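Local coordinates for protein FOKI restriction endonuclease (Planomicrobium okeanokoites, PDB 2FOK) that probably recognises a specific DNA sequence and hydrolyses the duplex at a distance from it, as a metal-dependent type IIS restriction endonuclease, at residues L532-L535 against N536-N540; I313-I316 against L317-G321. All coordinates share one frame; numbering follows the deposited sequence.

Interaction 1: residues L532-L535 against N536-N540; sequences LTRL and NHITN
Leu535 O takes two hydrogen bonds from Thr539, one from the backbone N at 3.1 Å and one from the hydroxyl OG1 at 2.9 Å. The two donors come from opposite faces of the carbonyl plane, each tilted out of it by about 30°. Thr539 holds OG1 between its backbone N and its carbonyl carbon (chi1 78°), which folds the hydroxyl back over the preceding turn; OG1 also bonds to Cys541 N, just past the helix. A valine here would probably leave Cys541 N without its acceptor and Leu535 O with the backbone N alone. One turn earlier, a water donates to Thr533 O at 3.0 Å and to Asn536 OD1 at 2.6 Å. An amide suits this place because its oxygen takes the water bound to Thr533 O while its ND2 bonds to Cys541 O in the link to strand 542-547. On another side, Arg534 and Ile538 run side by side: Ile538 CD1 lies 3.5 Å from Arg534 NH1, obliquely to the guanidinium, and 4.0 Å from the aliphatic Arg534 CG, while Arg534 NH2 bonds to Gln531. Leu535 and Leu532, both apolar, turn to Phe517 on strand 515-521. Asn540, with positive phi, then leaves the helix, closing the crossover of the beta-alpha-beta unit 515-521, 528-539, 542-547 in the PD-(D/E)XK-type cleavage domain.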
loop_
_atom_site.group_PDB
_atom_site.type_symbol
_atom_site.label_atom_id
_atom_site.label_comp_id
_atom_site.label_asym_id
_atom_site.label_seq_id
_atom_site.Cartn_x
_atom_site.Cartn_y
_atom_site.Cartn_z
ATOM N N LEU A 532 21.524 -23.794 12.331
ATOM C CA LEU A 532 22.678 -23.297 11.577
ATOM C C LEU A 532 23.847 -24.266 11.720
ATOM O O LEU A 532 24.562 -24.545 10.757
ATOM C CB LEU A 532 23.094 -21.917 12.107
ATOM C CG LEU A 532 22.650 -20.606 11.448
ATOM C CD1 LEU A 532 21.425 -20.794 10.573
ATOM C CD2 LEU A 532 22.395 -19.587 12.544
ATOM N N THR A 533 24.037 -24.783 12.931
ATOM C CA THR A 533 25.131 -25.722 13.190
ATOM C C THR A 533 24.956 -27.002 12.372
ATOM O O THR A 533 25.924 -27.569 11.857
ATOM C CB THR A 533 25.192 -26.075 14.689
ATOM O OG1 THR A 533 25.514 -24.895 15.428
ATOM C CG2 THR A 533 26.252 -27.133 14.966
ATOM N N ARG A 534 23.708 -27.440 12.246
ATOM C CA ARG A 534 23.389 -28.646 11.504
ATOM C C ARG A 534 23.534 -28.470 9.999
ATOM O O ARG A 534 24.045 -29.352 9.318
ATOM C CB ARG A 534 21.966 -29.097 11.842
ATOM C CG ARG A 534 21.511 -30.353 11.132
ATOM C CD ARG A 534 20.126 -30.748 11.599
ATOM N NE ARG A 534 19.080 -29.833 11.145
ATOM C CZ ARG A 534 18.626 -29.760 9.894
ATOM N NH1 ARG A 534 19.126 -30.547 8.957
ATOM N NH2 ARG A 534 17.653 -28.907 9.577
ATOM N N LEU A 535 23.082 -27.336 9.477
ATOM C CA LEU A 535 23.169 -27.073 8.036
ATOM C C LEU A 535 24.609 -26.891 7.575
ATOM O O LEU A 535 24.949 -27.240 6.443
ATOM C CB LEU A 535 22.376 -25.818 7.666
ATOM C CG LEU A 535 20.855 -25.913 7.545
ATOM C CD1 LEU A 535 20.322 -24.550 7.164
ATOM C CD2 LEU A 535 20.452 -26.946 6.500
ATOM N N ASN A 536 25.442 -26.324 8.447
ATOM C CA ASN A 536 26.852 -26.099 8.146
ATOM C C ASN A 536 27.622 -27.417 8.098
ATOM O O ASN A 536 28.576 -27.557 7.339
ATOM C CB ASN A 536 27.491 -25.203 9.210
ATOM C CG ASN A 536 29.011 -25.261 9.177
ATOM O OD1 ASN A 536 29.643 -25.930 10.003
ATOM N ND2 ASN A 536 29.607 -24.563 8.213
ATOM N N HIS A 537 27.201 -28.362 8.940
ATOM C CA HIS A 537 27.814 -29.678 9.058
ATOM C C HIS A 537 27.470 -30.548 7.849
ATOM O O HIS A 537 28.301 -31.313 7.366
ATOM C CB HIS A 537 27.319 -30.349 10.350
ATOM C CG HIS A 537 27.976 -31.663 10.657
ATOM N ND1 HIS A 537 27.909 -32.250 11.903
ATOM C CD2 HIS A 537 28.675 -32.521 9.876
ATOM C CE1 HIS A 537 28.536 -33.413 11.875
ATOM N NE2 HIS A 537 29.009 -33.601 10.657
ATOM N N ILE A 538 26.245 -30.418 7.357
ATOM C CA ILE A 538 25.795 -31.206 6.216
ATOM C C ILE A 538 26.342 -30.680 4.893
ATOM O O ILE A 538 26.856 -31.443 4.078
ATOM C CB ILE A 538 24.226 -31.227 6.111
ATOM C CG1 ILE A 538 23.603 -31.819 7.376
ATOM C CG2 ILE A 538 23.779 -32.043 4.892
ATOM C CD1 ILE A 538 22.094 -31.649 7.425
ATOM N N THR A 539 26.232 -29.374 4.679
ATOM C CA THR A 539 26.668 -28.763 3.424
ATOM C C THR A 539 28.063 -28.149 3.440
ATOM O O THR A 539 28.628 -27.886 2.382
ATOM C CB THR A 539 25.675 -27.674 2.995
ATOM O OG1 THR A 539 25.904 -26.484 3.767
ATOM C CG2 THR A 539 24.258 -28.146 3.213
ATOM N N ASN A 540 28.602 -27.919 4.634
ATOM C CA ASN A 540 29.930 -27.335 4.844
ATOM C C ASN A 540 30.012 -25.833 4.549
ATOM O O ASN A 540 31.085 -25.223 4.626
ATOM C CB ASN A 540 31.002 -28.100 4.049
ATOM C CG ASN A 540 31.235 -29.509 4.589
ATOM O OD1 ASN A 540 31.090 -30.484 3.863
ATOM N ND2 ASN A 540 31.584 -29.619 5.872
HETATM O O HOH W 1 28.684 -26.587 12.315
#

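Interaction 2: residues I313-I316 against L317-G321; sequences ILEI and LIKAG
The flat carboxylate of Glu315 meets Lys319 through one oxygen: Glu315 OE1 is 4.1 Å from Lys319 NZ, a separation too long for a salt bridge but one at which opposite charges should still attract. The stronger partner of the carboxylate is Arg379, salt-bridged to OE2. Acid and base one turn apart are a familiar i, i+4 pairing on a helix surface, here in the last turns of helix 303-319 in the D3 domain, which belongs to the helix-turn-helix clan. In Glu315, CG sits beside the backbone N (chi1 -80°), and the extended chain beyond it carries the carboxylate out to the level of the lysine amine, whereas the lysine chain bends at chi2 and chi3 and slants across it. On its way the lysine passes close over the backbone, with Lys319 CD only 3.0 Å from Glu315 O, the same carbonyl that accepts the hydrogen bond from Lys319 N.

Leu317 N and Ile318 N likewise bond one turn back, to Ile313 O and Leu314 O. Ile313, Leu314, Ile316 and Leu317 make up the buried side. Ile313 and Leu317 lie side by side, Ile313 CG2 against Leu317 CD1 at 4.1 Å, and Ile313 also packs on Ile328 of helix 325-334. Leu314 CD2 lies 4.3 Å from Ile318 CG1, and the leucine side chain also touches Leu351 of helix 341-352; Ile318 itself is at the exposed margin, against Ile371 of a loop. Branched aliphatic residues suit this wall, since they pack against the neighbouring helices and loops without adding polar atoms. Past the lysine, the small Ala320 presses tightly against the final turn, its CB 3.0 Å from Ile316 O.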
loop_
_atom_site.group_PDB
_atom_site.type_symbol
_atom_site.label_atom_id
_atom_site.label_comp_id
_atom_site.label_asym_id
_atom_site.label_seq_id
_atom_site.Cartn_x
_atom_site.Cartn_y
_atom_site.Cartn_z
ATOM N N ILE A 313 -0.067 18.113 11.568
ATOM C CA ILE A 313 0.924 18.772 10.736
ATOM C C ILE A 313 0.194 19.467 9.590
ATOM O O ILE A 313 0.578 20.552 9.161
ATOM C CB ILE A 313 1.968 17.790 10.150
ATOM C CG1 ILE A 313 2.710 17.052 11.269
ATOM C CG2 ILE A 313 2.990 18.565 9.352
ATOM C CD1 ILE A 313 3.389 15.751 10.807
ATOM N N LEU A 314 -0.857 18.834 9.088
ATOM C CA LEU A 314 -1.650 19.419 8.015
ATOM C C LEU A 314 -2.190 20.769 8.504
ATOM O O LEU A 314 -2.090 21.778 7.808
ATOM C CB LEU A 314 -2.833 18.507 7.675
ATOM C CG LEU A 314 -3.131 18.120 6.221
ATOM C CD1 LEU A 314 -4.511 17.486 6.145
ATOM C CD2 LEU A 314 -3.040 19.322 5.310
ATOM N N GLU A 315 -2.755 20.767 9.709
ATOM C CA GLU A 315 -3.339 21.958 10.317
ATOM C C GLU A 315 -2.369 23.114 10.424
ATOM O O GLU A 315 -2.711 24.254 10.096
ATOM C CB GLU A 315 -3.853 21.638 11.713
ATOM C CG GLU A 315 -5.201 20.959 11.742
ATOM C CD GLU A 315 -5.757 20.883 13.145
ATOM O OE1 GLU A 315 -5.113 21.448 14.057
ATOM O OE2 GLU A 315 -6.825 20.262 13.333
ATOM N N ILE A 316 -1.162 22.820 10.901
ATOM C CA ILE A 316 -0.143 23.841 11.070
ATOM C C ILE A 316 0.156 24.480 9.734
ATOM O O ILE A 316 0.189 25.704 9.615
ATOM C CB ILE A 316 1.144 23.245 11.676
ATOM C CG1 ILE A 316 0.845 22.682 13.071
ATOM C CG2 ILE A 316 2.205 24.309 11.795
ATOM C CD1 ILE A 316 2.023 21.965 13.737
ATOM N N LEU A 317 0.352 23.652 8.718
ATOM C CA LEU A 317 0.644 24.152 7.377
ATOM C C LEU A 317 -0.513 24.999 6.888
ATOM O O LEU A 317 -0.318 26.026 6.238
ATOM C CB LEU A 317 0.870 22.989 6.410
ATOM C CG LEU A 317 2.241 22.345 6.577
ATOM C CD1 LEU A 317 2.201 20.906 6.110
ATOM C CD2 LEU A 317 3.264 23.158 5.789
ATOM N N ILE A 318 -1.723 24.572 7.218
ATOM C CA ILE A 318 -2.905 25.301 6.797
ATOM C C ILE A 318 -2.971 26.716 7.364
ATOM O O ILE A 318 -2.932 27.689 6.614
ATOM C CB ILE A 318 -4.191 24.521 7.159
ATOM C CG1 ILE A 318 -4.292 23.291 6.253
ATOM C CG2 ILE A 318 -5.424 25.406 6.960
ATOM C CD1 ILE A 318 -5.661 22.665 6.160
ATOM N N LYS A 319 -3.047 26.845 8.684
ATOM C CA LYS A 319 -3.142 28.176 9.274
ATOM C C LYS A 319 -1.848 28.992 9.261
ATOM O O LYS A 319 -1.808 30.092 9.809
ATOM C CB LYS A 319 -3.692 28.083 10.707
ATOM C CG LYS A 319 -2.700 27.605 11.755
ATOM C CD LYS A 319 -3.121 26.253 12.333
ATOM C CE LYS A 319 -3.129 26.263 13.865
ATOM N NZ LYS A 319 -2.957 24.890 14.443
ATOM N N ALA A 320 -0.803 28.471 8.622
ATOM C CA ALA A 320 0.477 29.170 8.571
ATOM C C ALA A 320 0.927 29.521 7.158
ATOM O O ALA A 320 0.283 29.145 6.172
ATOM C CB ALA A 320 1.543 28.328 9.256
ATOM N N GLY A 321 2.039 30.253 7.074
ATOM C CA GLY A 321 2.606 30.641 5.791
ATOM C C GLY A 321 3.801 29.754 5.459
ATOM O O GLY A 321 3.687 28.527 5.512
#

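How the interactions relate
Both contacts are i, i+4 arrangements in the closing turns of a helix, but they belong to different parts of the enzyme. Interaction 2 lies in the D3 domain and comes first along the chain; interaction 1 lies in the cleavage domain. Their centres are 58 Å apart and their nearest atoms about 40 Å, on opposite sides of the chain's centre, so neither touches the other. Neither holds a metal or DNA. The two ends are built differently: at 536-540 a threonine hydroxyl and an asparagine amide tie the turn to the residue that leads into the next strand, whereas at 317-321 apolar packing and a loose charge pair accompany the backbone bonds.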